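Local coordinates for SusD/RagB family nutrient-binding outer membrane lipoprotein (PDB 4F7A), which probably binds glycans, such as mucin O-glycans, at the outer membrane as a SusD-like lipoprotein and hands them on for uptake, at residues A[212-217]-A[501-506]; A[440-445]-A[465-470]; A[218-223]-A[347-352]. All blocks are in the same frame, centred on the assembly; numbering follows the deposited sequence. Where two conformers were deposited one is given.

Contact 1. Residues A[212-217]-A[501-506]; sequences SNVDKT and RLWWDT
Val214 stands over one face of the Trp503 indole and crosses it at about a right angle. Its two methyls divide the ring system between them. CG1 sits 3.6 Å from the centroid of the six-membered ring, 12° off the ring normal, a CH-pi contact over the benzo half. CG2 lies over the pyrrole half, 3.5 Å from Trp503 NE1, and also touches Trp503 O. With chi1 at 69°, CG1 lies between the backbone N and the carbonyl carbon and CG2 is anti to the N; the distances place both methyls over the same face. The Thr506 CG2 methyl packs 3.8 Å from Val214 CA, while its OG1 lies against Asn213 CB. Leu502 to Asp505 form a type I beta turn, closed by the hydrogen bond from Asp505 N to Leu502 O, with Trp503 at its second position and Thr506 just after it. The turn belongs to the C-terminal loop of the SusD-like chain, laid here against the linker between helices 193-210 and 216-228 of this TPR-like protein; Asp215 N-caps the second helix through OD1 to Leu218 N. Polar links across the contact run through water. Trp504 O receives a hydrogen bond from each of two waters; one accepts from Asn213 ND2 at 2.9 Å and from Thr506 N, the other from Val214 N at 3.0 Å. The amide of Asn213 is gripped further by Arg347 and Asn510 at OD1 and by Asn509 at ND2, and the Trp504 indole turns from this contact and donates NE1 to Asp130 OD1.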
loop_
_atom_site.group_PDB
_atom_site.type_symbol
_atom_site.label_atom_id
_atom_site.label_comp_id
_atom_site.label_asym_id
_atom_site.label_seq_id
_atom_site.Cartn_x
_atom_site.Cartn_y
_atom_site.Cartn_z
ATOM N N SER A 212 -10.730 -11.562 -3.946
ATOM C CA SER A 212 -12.033 -12.115 -3.510
ATOM C C SER A 212 -13.224 -11.777 -4.407
ATOM O O SER A 212 -14.163 -12.571 -4.478
ATOM C CB SER A 212 -12.346 -11.745 -2.055
ATOM O OG SER A 212 -12.430 -10.341 -1.893
ATOM N N ASN A 213 -13.189 -10.632 -5.101
ATOM C CA ASN A 213 -14.279 -10.258 -6.011
ATOM C C ASN A 213 -14.151 -10.941 -7.352
ATOM O O ASN A 213 -15.156 -11.353 -7.907
ATOM C CB ASN A 213 -14.355 -8.756 -6.241
ATOM C CG ASN A 213 -14.814 -8.001 -5.030
ATOM O OD1 ASN A 213 -15.598 -8.516 -4.195
ATOM N ND2 ASN A 213 -14.377 -6.750 -4.938
ATOM N N VAL A 214 -12.924 -11.077 -7.861
ATOM C CA VAL A 214 -12.693 -11.738 -9.163
ATOM C C VAL A 214 -12.661 -13.254 -9.111
ATOM O O VAL A 214 -13.076 -13.919 -10.075
ATOM C CB VAL A 214 -11.400 -11.191 -9.872
ATOM C CG1 VAL A 214 -10.130 -11.615 -9.146
ATOM C CG2 VAL A 214 -11.349 -11.637 -11.329
ATOM N N ASP A 215 -12.167 -13.821 -8.014
ATOM C CA ASP A 215 -11.953 -15.269 -7.928
ATOM C C ASP A 215 -12.184 -15.772 -6.508
ATOM O O ASP A 215 -11.235 -15.964 -5.719
ATOM C CB ASP A 215 -10.548 -15.617 -8.423
ATOM C CG ASP A 215 -10.364 -17.106 -8.724
ATOM O OD1 ASP A 215 -11.097 -17.936 -8.175
ATOM O OD2 ASP A 215 -9.443 -17.457 -9.498
ATOM N N LYS A 216 -13.456 -15.979 -6.173
ATOM C CA LYS A 216 -13.815 -16.364 -4.817
ATOM C C LYS A 216 -13.216 -17.700 -4.420
ATOM O O LYS A 216 -12.866 -17.904 -3.249
ATOM C CB LYS A 216 -15.336 -16.414 -4.634
ATOM C CG LYS A 216 -15.765 -16.721 -3.199
ATOM C CD LYS A 216 -17.297 -16.649 -3.046
ATOM C CE LYS A 216 -17.748 -17.124 -1.655
ATOM N NZ LYS A 216 -19.231 -17.009 -1.511
ATOM N N THR A 217 -13.110 -18.618 -5.376
ATOM C CA THR A 217 -12.543 -19.934 -5.107
ATOM C C THR A 217 -11.090 -19.841 -4.661
ATOM O O THR A 217 -10.724 -20.464 -3.689
ATOM C CB THR A 217 -12.646 -20.848 -6.344
ATOM O OG1 THR A 217 -14.026 -21.028 -6.648
ATOM C CG2 THR A 217 -11.997 -22.202 -6.087
ATOM N N ARG A 501 -9.521 -1.138 -15.946
ATOM C CA ARG A 501 -9.538 -1.901 -14.716
ATOM C C ARG A 501 -8.519 -3.044 -14.724
ATOM O O ARG A 501 -8.398 -3.800 -15.713
ATOM C CB ARG A 501 -10.939 -2.494 -14.448
ATOM C CG ARG A 501 -12.012 -1.472 -14.158
ATOM C CD ARG A 501 -13.293 -2.152 -13.757
ATOM N NE ARG A 501 -14.412 -1.217 -13.735
ATOM C CZ ARG A 501 -14.718 -0.404 -12.728
ATOM N NH1 ARG A 501 -14.003 -0.363 -11.603
ATOM N NH2 ARG A 501 -15.772 0.390 -12.850
ATOM N N LEU A 502 -7.846 -3.210 -13.586
ATOM C CA LEU A 502 -6.986 -4.371 -13.385
ATOM C C LEU A 502 -7.826 -5.617 -13.152
ATOM O O LEU A 502 -9.028 -5.520 -12.885
ATOM C CB LEU A 502 -6.018 -4.113 -12.241
ATOM C CG LEU A 502 -5.124 -2.897 -12.479
ATOM C CD1 LEU A 502 -4.120 -2.752 -11.348
ATOM C CD2 LEU A 502 -4.424 -3.003 -13.865
ATOM N N TRP A 503 -7.203 -6.783 -13.307
ATOM C CA TRP A 503 -7.882 -8.065 -13.183
ATOM C C TRP A 503 -8.701 -8.194 -11.884
ATOM O O TRP A 503 -9.857 -8.636 -11.915
ATOM C CB TRP A 503 -6.865 -9.214 -13.310
ATOM C CG TRP A 503 -7.409 -10.598 -12.984
ATOM C CD1 TRP A 503 -8.260 -11.364 -13.741
ATOM C CD2 TRP A 503 -7.112 -11.364 -11.816
ATOM N NE1 TRP A 503 -8.496 -12.571 -13.105
ATOM C CE2 TRP A 503 -7.806 -12.591 -11.922
ATOM C CE3 TRP A 503 -6.292 -11.152 -10.707
ATOM C CZ2 TRP A 503 -7.708 -13.592 -10.947
ATOM C CZ3 TRP A 503 -6.219 -12.137 -9.721
ATOM C CH2 TRP A 503 -6.914 -13.341 -9.853
ATOM N N TRP A 504 -8.129 -7.794 -10.752
ATOM C CA TRP A 504 -8.847 -7.909 -9.466
ATOM C C TRP A 504 -9.922 -6.873 -9.206
ATOM O O TRP A 504 -10.648 -6.984 -8.215
ATOM C CB TRP A 504 -7.907 -7.995 -8.266
ATOM C CG TRP A 504 -6.784 -6.978 -8.154
ATOM C CD1 TRP A 504 -5.444 -7.268 -8.141
ATOM C CD2 TRP A 504 -6.876 -5.559 -7.936
ATOM N NE1 TRP A 504 -4.711 -6.133 -7.960
ATOM C CE2 TRP A 504 -5.557 -5.065 -7.843
ATOM C CE3 TRP A 504 -7.928 -4.662 -7.830
ATOM C CZ2 TRP A 504 -5.279 -3.726 -7.616
ATOM C CZ3 TRP A 504 -7.666 -3.344 -7.635
ATOM C CH2 TRP A 504 -6.340 -2.870 -7.542
ATOM N N ASP A 505 -10.050 -5.918 -10.114
ATOM C CA ASP A 505 -11.010 -4.819 -10.034
ATOM C C ASP A 505 -12.192 -5.186 -10.927
ATOM O O ASP A 505 -12.110 -5.071 -12.157
ATOM C CB ASP A 505 -10.320 -3.530 -10.523
ATOM C CG ASP A 505 -11.235 -2.322 -10.570
ATOM O OD1 ASP A 505 -12.441 -2.446 -10.252
ATOM O OD2 ASP A 505 -10.728 -1.239 -10.930
ATOM N N THR A 506 -13.274 -5.646 -10.307
ATOM C CA THR A 506 -14.477 -6.060 -11.048
ATOM C C THR A 506 -15.499 -4.935 -11.139
ATOM O O THR A 506 -16.513 -5.072 -11.803
ATOM C CB THR A 506 -15.153 -7.260 -10.368
ATOM O OG1 THR A 506 -15.524 -6.888 -9.035
ATOM C CG2 THR A 506 -14.202 -8.450 -10.317
HETATM O O HOH W 1 -12.975 -5.733 -7.320
HETATM O O HOH W 2 -10.973 -9.133 -6.575
#

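Contact 2. Residues A[440-445]-A[465-470]; sequences AEQRRT and DIMIRR
Arg443 projects from helix 435-445 onto the loop 465-470, and its side chain slides past that of Arg469 in the opposite direction. Its CB lies 3.8 Å from Arg469 NH1. CG, anti to the carbonyl carbon (chi1 -68°), stands over one face of the Arg469 guanidinium, offset toward the rim, and also touches Ile468 O. CD packs 3.3 Å from Arg469 O. A bend at chi3 (-77°) sets NE off to one side of the extended chain, and at the tip NH1 donates to Arg469 O at 3.0 Å; the acceptor lies in the guanidinium plane, whereas the donor stands above the plane of the carbonyl. NH1 also donates to Asp130 O. Arg469 answers in the other direction, its NH1 donating to Arg443 O at 3.1 Å, so each arginine binds the backbone carbonyl of the other. The pairing fastens the last turns of a helix in the SusD-like fold to the irregular chain that follows it. An alanine in place of Arg443 would probably leave Arg469 O and Asp130 O without this donor and remove the packing of CG over the rim of the Arg469 guanidinium. That guanidinium is held from further sides: NE donates to Met467 O at 3.0 Å, NH1 forms a salt bridge with Asp505, and NH2 donates to a water that in turn donates to Gln442 O. A second water donates to both Gln442 OE1 and Ile468 O. Gln442 NE2 approaches the selenium of Met467, a selenomethionine, to 3.5 Å, the two side chains crossing at about a right angle.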
loop_
_atom_site.group_PDB
_atom_site.type_symbol
_atom_site.label_atom_id
_atom_site.label_comp_id
_atom_site.label_asym_id
_atom_site.label_seq_id
_atom_site.Cartn_x
_atom_site.Cartn_y
_atom_site.Cartn_z
ATOM N N ALA A 440 -4.716 0.565 -3.615
ATOM C CA ALA A 440 -5.103 -0.708 -4.196
ATOM C C ALA A 440 -6.460 -1.124 -3.675
ATOM O O ALA A 440 -7.338 -1.503 -4.445
ATOM C CB ALA A 440 -4.071 -1.775 -3.889
ATOM N N GLU A 441 -6.654 -1.025 -2.370
ATOM C CA GLU A 441 -7.938 -1.423 -1.778
ATOM C C GLU A 441 -9.088 -0.498 -2.138
ATOM O O GLU A 441 -10.248 -0.933 -2.278
ATOM C CB GLU A 441 -7.791 -1.601 -0.269
ATOM C CG GLU A 441 -7.094 -2.895 0.057
ATOM C CD GLU A 441 -7.957 -4.086 -0.272
ATOM O OE1 GLU A 441 -8.822 -4.405 0.589
ATOM O OE2 GLU A 441 -7.782 -4.694 -1.369
ATOM N N GLN A 442 -8.800 0.775 -2.311
ATOM C CA GLN A 442 -9.826 1.696 -2.776
ATOM C C GLN A 442 -10.321 1.356 -4.191
ATOM O O GLN A 442 -11.525 1.387 -4.476
ATOM C CB GLN A 442 -9.304 3.120 -2.710
ATOM C CG GLN A 442 -10.331 4.172 -3.097
ATOM C CD GLN A 442 -10.353 4.503 -4.576
ATOM O OE1 GLN A 442 -9.403 4.228 -5.307
ATOM N NE2 GLN A 442 -11.434 5.132 -5.013
ATOM N N ARG A 443 -9.380 1.000 -5.061
ATOM C CA ARG A 443 -9.721 0.575 -6.414
ATOM C C ARG A 443 -10.447 -0.757 -6.423
ATOM O O ARG A 443 -11.368 -0.949 -7.208
ATOM C CB ARG A 443 -8.478 0.522 -7.306
ATOM C CG ARG A 443 -7.907 1.921 -7.570
ATOM C CD ARG A 443 -6.657 1.877 -8.392
ATOM N NE ARG A 443 -5.516 1.475 -7.560
ATOM C CZ ARG A 443 -4.524 0.679 -7.957
ATOM N NH1 ARG A 443 -4.516 0.174 -9.190
ATOM N NH2 ARG A 443 -3.546 0.382 -7.114
ATOM N N ARG A 444 -10.049 -1.655 -5.524
ATOM C CA ARG A 444 -10.597 -2.991 -5.486
ATOM C C ARG A 444 -12.037 -2.961 -4.961
ATOM O O ARG A 444 -12.934 -3.589 -5.531
ATOM C CB ARG A 444 -9.701 -3.876 -4.603
ATOM C CG ARG A 444 -9.831 -5.384 -4.833
ATOM C CD ARG A 444 -10.648 -6.150 -3.834
ATOM N NE ARG A 444 -10.239 -6.006 -2.423
ATOM C CZ ARG A 444 -10.939 -6.523 -1.407
ATOM N NH1 ARG A 444 -12.048 -7.226 -1.625
ATOM N NH2 ARG A 444 -10.549 -6.322 -0.168
ATOM N N THR A 445 -12.271 -2.186 -3.907
ATOM C CA THR A 445 -13.577 -2.254 -3.204
ATOM C C THR A 445 -14.493 -1.056 -3.410
ATOM O O THR A 445 -15.681 -1.112 -3.042
ATOM C CB THR A 445 -13.359 -2.355 -1.692
ATOM O OG1 THR A 445 -12.806 -1.123 -1.204
ATOM C CG2 THR A 445 -12.407 -3.525 -1.337
ATOM N N ASP A 465 -16.033 9.768 -12.104
ATOM C CA ASP A 465 -16.736 8.976 -11.094
ATOM C C ASP A 465 -16.154 7.563 -10.852
ATOM O O ASP A 465 -16.051 7.116 -9.702
ATOM C CB ASP A 465 -18.238 8.913 -11.409
ATOM C CG ASP A 465 -18.969 10.211 -11.016
ATOM O OD1 ASP A 465 -18.568 10.838 -10.018
ATOM O OD2 ASP A 465 -19.919 10.611 -11.718
ATOM N N ILE A 466 -15.753 6.860 -11.913
ATOM C CA ILE A 466 -15.111 5.560 -11.703
ATOM C C ILE A 466 -13.769 5.781 -10.972
ATOM O O ILE A 466 -13.385 4.999 -10.104
ATOM C CB ILE A 466 -14.931 4.796 -13.010
ATOM C CG1 ILE A 466 -16.316 4.383 -13.558
ATOM C CG2 ILE A 466 -14.056 3.563 -12.829
ATOM C CD1 ILE A 466 -16.297 4.028 -15.048
HETATM N N MSE A 467 -13.097 6.864 -11.339
HETATM C CA MSE A 467 -11.797 7.270 -10.824
HETATM C C MSE A 467 -10.667 6.449 -11.461
HETATM O O MSE A 467 -10.916 5.420 -12.142
HETATM C CB MSE A 467 -11.731 7.224 -9.288
HETATM C CG MSE A 467 -12.937 7.840 -8.590
HETATM SE SE MSE A 467 -12.736 7.914 -6.662
HETATM C CE MSE A 467 -11.384 9.315 -6.633
ATOM N N ILE A 468 -9.444 6.926 -11.244
ATOM C CA ILE A 468 -8.262 6.293 -11.814
ATOM C C ILE A 468 -8.166 4.823 -11.352
ATOM O O ILE A 468 -8.429 4.494 -10.173
ATOM C CB ILE A 468 -6.979 7.127 -11.497
ATOM C CG1 ILE A 468 -5.763 6.521 -12.187
ATOM C CG2 ILE A 468 -6.721 7.275 -9.966
ATOM C CD1 ILE A 468 -4.487 7.430 -12.094
ATOM N N ARG A 469 -7.844 3.946 -12.301
ATOM C CA ARG A 469 -7.861 2.502 -12.080
ATOM C C ARG A 469 -6.469 1.874 -11.965
ATOM O O ARG A 469 -6.332 0.757 -11.474
ATOM C CB ARG A 469 -8.583 1.813 -13.240
ATOM C CG ARG A 469 -10.048 2.182 -13.447
ATOM C CD ARG A 469 -10.940 1.655 -12.310
ATOM N NE ARG A 469 -11.049 2.600 -11.204
ATOM C CZ ARG A 469 -11.331 2.274 -9.939
ATOM N NH1 ARG A 469 -11.423 0.993 -9.582
ATOM N NH2 ARG A 469 -11.472 3.234 -9.013
ATOM N N ARG A 470 -5.461 2.568 -12.491
ATOM C CA ARG A 470 -4.113 2.039 -12.618
ATOM C C ARG A 470 -3.213 3.140 -13.134
ATOM O O ARG A 470 -3.677 4.201 -13.554
ATOM C CB ARG A 470 -4.066 0.864 -13.611
ATOM C CG ARG A 470 -4.382 1.256 -15.069
ATOM C CD ARG A 470 -4.404 0.083 -15.996
ATOM N NE ARG A 470 -3.079 -0.430 -16.312
ATOM C CZ ARG A 470 -2.295 -0.001 -17.306
ATOM N NH1 ARG A 470 -2.676 0.979 -18.128
ATOM N NH2 ARG A 470 -1.116 -0.593 -17.500
HETATM O O HOH W 3 -12.859 2.134 -6.709
HETATM O O HOH W 4 -8.628 5.470 -7.470
#

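Contact 3. Residues A[218-223]-A[347-352]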
loop_
_atom_site.group_PDB
_atom_site.type_symbol
_atom_site.label_atom_id
_atom_site.label_comp_id
_atom_site.label_asym_id
_atom_site.label_seq_id
_atom_site.Cartn_x
_atom_site.Cartn_y
_atom_site.Cartn_z
ATOM N N LEU A 218 -10.284 -19.043 -5.357
ATOM C CA LEU A 218 -8.875 -18.792 -4.982
ATOM C C LEU A 218 -8.774 -18.057 -3.658
ATOM O O LEU A 218 -7.978 -18.436 -2.791
ATOM C CB LEU A 218 -8.180 -17.942 -6.045
ATOM C CG LEU A 218 -6.654 -17.713 -5.967
ATOM C CD1 LEU A 218 -5.870 -19.049 -5.839
ATOM C CD2 LEU A 218 -6.207 -16.935 -7.220
ATOM N N ALA A 219 -9.560 -16.994 -3.504
ATOM C CA ALA A 219 -9.581 -16.247 -2.241
ATOM C C ALA A 219 -9.871 -17.177 -1.070
ATOM O O ALA A 219 -9.260 -17.058 -0.011
ATOM C CB ALA A 219 -10.638 -15.107 -2.296
ATOM N N THR A 220 -10.821 -18.093 -1.262
ATOM C CA THR A 220 -11.253 -18.997 -0.193
ATOM C C THR A 220 -10.114 -19.932 0.185
ATOM O O THR A 220 -9.804 -20.083 1.375
ATOM C CB THR A 220 -12.520 -19.785 -0.593
ATOM O OG1 THR A 220 -13.565 -18.862 -0.956
ATOM C CG2 THR A 220 -13.014 -20.741 0.549
ATOM N N SER A 221 -9.484 -20.546 -0.823
ATOM C CA SER A 221 -8.412 -21.507 -0.562
ATOM C C SER A 221 -7.198 -20.824 0.064
ATOM O O SER A 221 -6.585 -21.378 0.996
ATOM C CB SER A 221 -8.010 -22.286 -1.827
ATOM O OG SER A 221 -7.702 -21.420 -2.897
ATOM N N GLU A 222 -6.854 -19.638 -0.411
ATOM C CA GLU A 222 -5.670 -18.927 0.123
ATOM C C GLU A 222 -5.942 -18.323 1.504
ATOM O O GLU A 222 -5.073 -18.393 2.382
ATOM C CB GLU A 222 -5.144 -17.878 -0.855
ATOM C CG GLU A 222 -4.663 -18.486 -2.187
ATOM C CD GLU A 222 -3.439 -19.404 -2.008
ATOM O OE1 GLU A 222 -2.699 -19.223 -1.034
ATOM O OE2 GLU A 222 -3.220 -20.320 -2.837
ATOM N N ALA A 223 -7.151 -17.794 1.729
ATOM C CA ALA A 223 -7.491 -17.333 3.091
ATOM C C ALA A 223 -7.471 -18.496 4.062
ATOM O O ALA A 223 -7.043 -18.339 5.215
ATOM C CB ALA A 223 -8.853 -16.630 3.137
ATOM N N ARG A 347 -17.402 -12.299 4.253
ATOM C CA ARG A 347 -17.570 -13.088 3.012
ATOM C C ARG A 347 -17.800 -14.581 3.250
ATOM O O ARG A 347 -18.001 -15.345 2.289
ATOM C CB ARG A 347 -16.325 -12.902 2.126
ATOM C CG ARG A 347 -16.209 -11.525 1.534
ATOM C CD ARG A 347 -14.923 -11.355 0.755
ATOM N NE ARG A 347 -14.833 -10.012 0.209
ATOM C CZ ARG A 347 -15.342 -9.625 -0.967
ATOM N NH1 ARG A 347 -15.952 -10.483 -1.779
ATOM N NH2 ARG A 347 -15.226 -8.376 -1.347
ATOM N N GLY A 348 -17.782 -15.013 4.510
ATOM C CA GLY A 348 -17.972 -16.428 4.851
ATOM C C GLY A 348 -16.783 -17.319 4.521
ATOM O O GLY A 348 -16.937 -18.529 4.318
ATOM N N ILE A 349 -15.584 -16.740 4.436
ATOM C CA ILE A 349 -14.420 -17.499 4.039
ATOM C C ILE A 349 -13.296 -17.408 5.068
ATOM O O ILE A 349 -12.129 -17.629 4.743
ATOM C CB ILE A 349 -13.952 -17.117 2.594
ATOM C CG1 ILE A 349 -13.538 -15.645 2.490
ATOM C CG2 ILE A 349 -15.067 -17.428 1.584
ATOM C CD1 ILE A 349 -13.163 -15.207 1.034
ATOM N N ASN A 350 -13.657 -17.107 6.318
ATOM C CA ASN A 350 -12.707 -17.147 7.415
ATOM C C ASN A 350 -12.851 -18.502 8.097
ATOM O O ASN A 350 -13.910 -18.795 8.631
ATOM C CB ASN A 350 -12.998 -16.010 8.407
ATOM C CG ASN A 350 -11.948 -15.865 9.463
ATOM O OD1 ASN A 350 -11.233 -16.812 9.777
ATOM N ND2 ASN A 350 -11.854 -14.661 10.047
ATOM N N PRO A 351 -11.786 -19.319 8.107
ATOM C CA PRO A 351 -11.920 -20.638 8.765
ATOM C C PRO A 351 -11.966 -20.561 10.286
ATOM O O PRO A 351 -12.272 -21.562 10.927
ATOM C CB PRO A 351 -10.659 -21.373 8.313
ATOM C CG PRO A 351 -9.619 -20.260 8.203
ATOM C CD PRO A 351 -10.419 -19.093 7.616
ATOM N N LYS A 352 -11.638 -19.409 10.876
ATOM C CA LYS A 352 -11.664 -19.274 12.334
ATOM C C LYS A 352 -13.067 -18.966 12.804
ATOM O O LYS A 352 -13.857 -18.387 12.070
ATOM C CB LYS A 352 -10.749 -18.139 12.775
ATOM C CG LYS A 352 -9.284 -18.361 12.447
ATOM C CD LYS A 352 -8.435 -17.208 12.952
ATOM C CE LYS A 352 -6.953 -17.515 12.879
ATOM N NZ LYS A 352 -6.514 -18.492 13.912
HETATM O O HOH W 5 -11.278 -19.889 3.676
#
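The backbones come closest at Thr220 and Ile349, their CA atoms 5.5 Å apart, as the chain leaving helix 334-346 passes beside helix 216-228. Gly348, with positive phi (73°), ends helix 334-346 in a Schellman motif, and the next residue, Ile349, points its side chain at the neighbouring helix. Its two branches meet different residues. CG2, anti to the carbonyl carbon, packs 3.3 Å from Thr220 OG1 and 4.0 Å from Thr220 CG2. CG1 lies between the backbone N and the carbonyl carbon (chi1 62°), and beyond it CD1 reaches Ala219 CB at 4.2 Å. The Thr220 hydroxyl, although it touches a methyl here, is hydrogen-bonded to Lys216 O one turn back in its own helix. Ala223 CB sits 3.8 Å from Ile349 O. A water bridges the two backbones, donating to Thr220 O at 2.7 Å and to Ile349 O at 2.6 Å. Farther on, Asn350 OD1 accepts from Lys352 N at 2.8 Å, an Asx turn within the loop, and Pro351 CD comes near Ala223 O. The contact thus seats the loop between helices 334-346 and 356-371 on helix 216-228, with Met209 of helix 193-210 touching both Ala223 and Ile349, while Leu218 and Glu222 of helix 216-228 pack on Phe159 of helix 151-174.

How the contacts relate
Contacts 2 and 3 both fall within the long loop of chain closed by contact 1. Contact 1 meets contact 2, centres 12 Å apart, through the salt bridge of Asp505 OD2 with Arg469 NH1 at 2.7 Å; Asp505 also pairs with Arg501, whose NH1 lies 3.5 Å from Arg469 NH1, and one carboxylate thus probably offsets two nearby positive charges. Contact 3, centred 14 Å from contact 1, shares helix 216-228 with it and is joined by a probable hydrogen bond from Arg347 NH2 to Asn213 OD1 at 2.9 Å. The centres of contacts 2 and 3 are 23 Å apart, yet Arg444 NH1 and Arg347 NH2, like charges, come within 3.4 Å. A bound sodium ion lies about 10 Å from the Met467 side chain.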